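Local coordinates for protein VESB protease (Vibrio cholerae, PDB 4LK4) that probably acts as a secreted trypsin-like serine endopeptidase of the peptidase S1 family, with an Ig-like domain following its protease domain, at residues A[311-316]-A[329-334]. The protein carries 1 engineered substitution. Sequence-based numbering, arbitrary orientation.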
loop_
_atom_site.group_PDB
_atom_site.type_symbol
_atom_site.label_atom_id
_atom_site.label_comp_id
_atom_site.label_asym_id
_atom_site.label_seq_id
_atom_site.Cartn_x
_atom_site.Cartn_y
_atom_site.Cartn_z
ATOM N N CYS A 311 10.678 -20.458 -3.761
ATOM C CA CYS A 311 9.948 -21.599 -4.262
ATOM C C CYS A 311 8.768 -21.049 -5.002
ATOM O O CYS A 311 8.312 -19.946 -4.725
ATOM C CB CYS A 311 9.490 -22.544 -3.142
ATOM S SG CYS A 311 8.437 -21.804 -1.874
ATOM N N SER A 312 8.285 -21.821 -5.956
ATOM C CA SER A 312 7.233 -21.372 -6.825
ATOM C C SER A 312 6.120 -22.376 -6.824
ATOM O O SER A 312 6.325 -23.562 -6.552
ATOM C CB SER A 312 7.764 -21.179 -8.243
ATOM O OG SER A 312 8.860 -20.276 -8.244
ATOM N N VAL A 313 4.943 -21.881 -7.145
ATOM C CA VAL A 313 3.757 -22.675 -7.238
ATOM C C VAL A 313 3.121 -22.315 -8.559
ATOM O O VAL A 313 3.122 -21.146 -8.950
ATOM C CB VAL A 313 2.820 -22.290 -6.092
ATOM C CG1 VAL A 313 1.407 -22.762 -6.367
ATOM C CG2 VAL A 313 3.333 -22.871 -4.784
ATOM N N GLU A 314 2.578 -23.305 -9.250
ATOM C CA GLU A 314 1.980 -23.076 -10.570
ATOM C C GLU A 314 0.520 -23.513 -10.526
ATOM O O GLU A 314 0.218 -24.687 -10.331
ATOM C CB GLU A 314 2.769 -23.811 -11.640
ATOM C CG GLU A 314 2.615 -23.265 -13.054
ATOM C CD GLU A 314 3.086 -24.255 -14.141
ATOM O OE1 GLU A 314 3.440 -25.443 -13.848
ATOM O OE2 GLU A 314 3.087 -23.841 -15.316
ATOM N N VAL A 315 -0.388 -22.550 -10.656
ATOM C CA VAL A 315 -1.803 -22.816 -10.469
ATOM C C VAL A 315 -2.553 -22.645 -11.749
ATOM O O VAL A 315 -2.087 -21.987 -12.660
ATOM C CB VAL A 315 -2.438 -21.909 -9.400
ATOM C CG1 VAL A 315 -1.632 -21.996 -8.119
ATOM C CG2 VAL A 315 -2.562 -20.471 -9.868
ATOM N N ALA A 316 -3.733 -23.239 -11.791
ATOM C CA ALA A 316 -4.556 -23.188 -12.972
ATOM C C ALA A 316 -6.030 -22.988 -12.666
ATOM O O ALA A 316 -6.503 -23.273 -11.571
ATOM C CB ALA A 316 -4.354 -24.446 -13.808
ATOM N N PHE A 329 -5.576 -17.625 -2.612
ATOM C CA PHE A 329 -4.986 -18.730 -1.876
ATOM C C PHE A 329 -3.805 -18.240 -1.044
ATOM O O PHE A 329 -3.167 -17.236 -1.357
ATOM C CB PHE A 329 -4.546 -19.842 -2.827
ATOM C CG PHE A 329 -3.599 -19.375 -3.882
ATOM C CD1 PHE A 329 -4.074 -18.818 -5.051
ATOM C CD2 PHE A 329 -2.234 -19.464 -3.688
ATOM C CE1 PHE A 329 -3.201 -18.364 -6.018
ATOM C CE2 PHE A 329 -1.355 -19.028 -4.648
ATOM C CZ PHE A 329 -1.838 -18.467 -5.817
ATOM N N GLU A 330 -3.513 -19.000 -0.010
ATOM C CA GLU A 330 -2.649 -18.602 1.057
ATOM C C GLU A 330 -1.606 -19.690 1.274
ATOM O O GLU A 330 -1.950 -20.880 1.396
ATOM C CB GLU A 330 -3.518 -18.464 2.302
ATOM C CG GLU A 330 -2.892 -17.730 3.460
ATOM C CD GLU A 330 -3.934 -16.985 4.308
ATOM O OE1 GLU A 330 -4.301 -17.500 5.389
ATOM O OE2 GLU A 330 -4.393 -15.887 3.886
ATOM N N LEU A 331 -0.340 -19.304 1.309
ATOM C CA LEU A 331 0.702 -20.222 1.741
ATOM C C LEU A 331 1.148 -19.781 3.123
ATOM O O LEU A 331 1.389 -18.608 3.342
ATOM C CB LEU A 331 1.893 -20.230 0.787
ATOM C CG LEU A 331 1.821 -21.047 -0.503
ATOM C CD1 LEU A 331 0.836 -20.453 -1.498
ATOM C CD2 LEU A 331 3.216 -21.094 -1.117
ATOM N N ILE A 332 1.276 -20.741 4.034
ATOM C CA ILE A 332 1.622 -20.488 5.422
ATOM C C ILE A 332 2.982 -21.094 5.757
ATOM O O ILE A 332 3.261 -22.256 5.415
ATOM C CB ILE A 332 0.610 -21.162 6.342
ATOM C CG1 ILE A 332 -0.818 -20.901 5.873
ATOM C CG2 ILE A 332 0.795 -20.666 7.758
ATOM C CD1 ILE A 332 -1.833 -21.800 6.549
ATOM N N PHE A 333 3.799 -20.320 6.464
ATOM C CA PHE A 333 5.140 -20.739 6.842
ATOM C C PHE A 333 5.344 -20.532 8.306
ATOM O O PHE A 333 4.850 -19.561 8.853
ATOM C CB PHE A 333 6.201 -19.935 6.132
ATOM C CG PHE A 333 6.063 -19.936 4.649
ATOM C CD1 PHE A 333 5.227 -19.025 4.019
ATOM C CD2 PHE A 333 6.783 -20.832 3.877
ATOM C CE1 PHE A 333 5.107 -19.010 2.644
ATOM C CE2 PHE A 333 6.668 -20.821 2.496
ATOM C CZ PHE A 333 5.830 -19.902 1.880
ATOM N N SER A 334 6.058 -21.465 8.927
ATOM C CA SER A 334 6.457 -21.368 10.314
ATOM C C SER A 334 7.851 -20.808 10.327
ATOM O O SER A 334 8.631 -21.089 9.415
ATOM C CB SER A 334 6.508 -22.753 10.945
ATOM O OG SER A 334 5.303 -23.415 10.731
#
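Across the core of the Ig-like domain, strands 310-319 and 324-335 face each other without being hydrogen-bonded neighbours: the alpha carbons of Val313 and Leu331 are 9.8 Å apart, about the spacing of packed sheet layers, and those of Val315 and Phe329 are 10.0 Å apart. One methyl-methyl and one methyl-ring contact, both at van der Waals range, carry the pairing. CG2 of Val313 lies 4.1 Å from CD2 of Leu331, the two side chains passing alongside each other in opposite directions. With CG1 of Val313 anti to the backbone N (chi1 162°), CG2 is left beside that nitrogen and becomes the branch that touches. CG1 of Val315 sits over one face of the Phe329 ring, 4.2 Å from CZ, whereas CD1 of Leu331 reaches the edge of this ring in its plane. The phenyl group is thus bordered by aliphatic carbon on a face and on its rim, and Phe268 of strand 262-272 adds an edge-to-face ring contact. Every touching residue is buried. Cys311, on the same strand as the two valines, is tied to Cys299 by a disulfide. Backbone bonds from Val313 to Phe268 and from Val315 to Gln266 place the first strand beside 262-272, while 324-335 pairs with 278-283 and 338-349; such side-chain packing between facing strands is characteristic of an Ig-like beta sandwich.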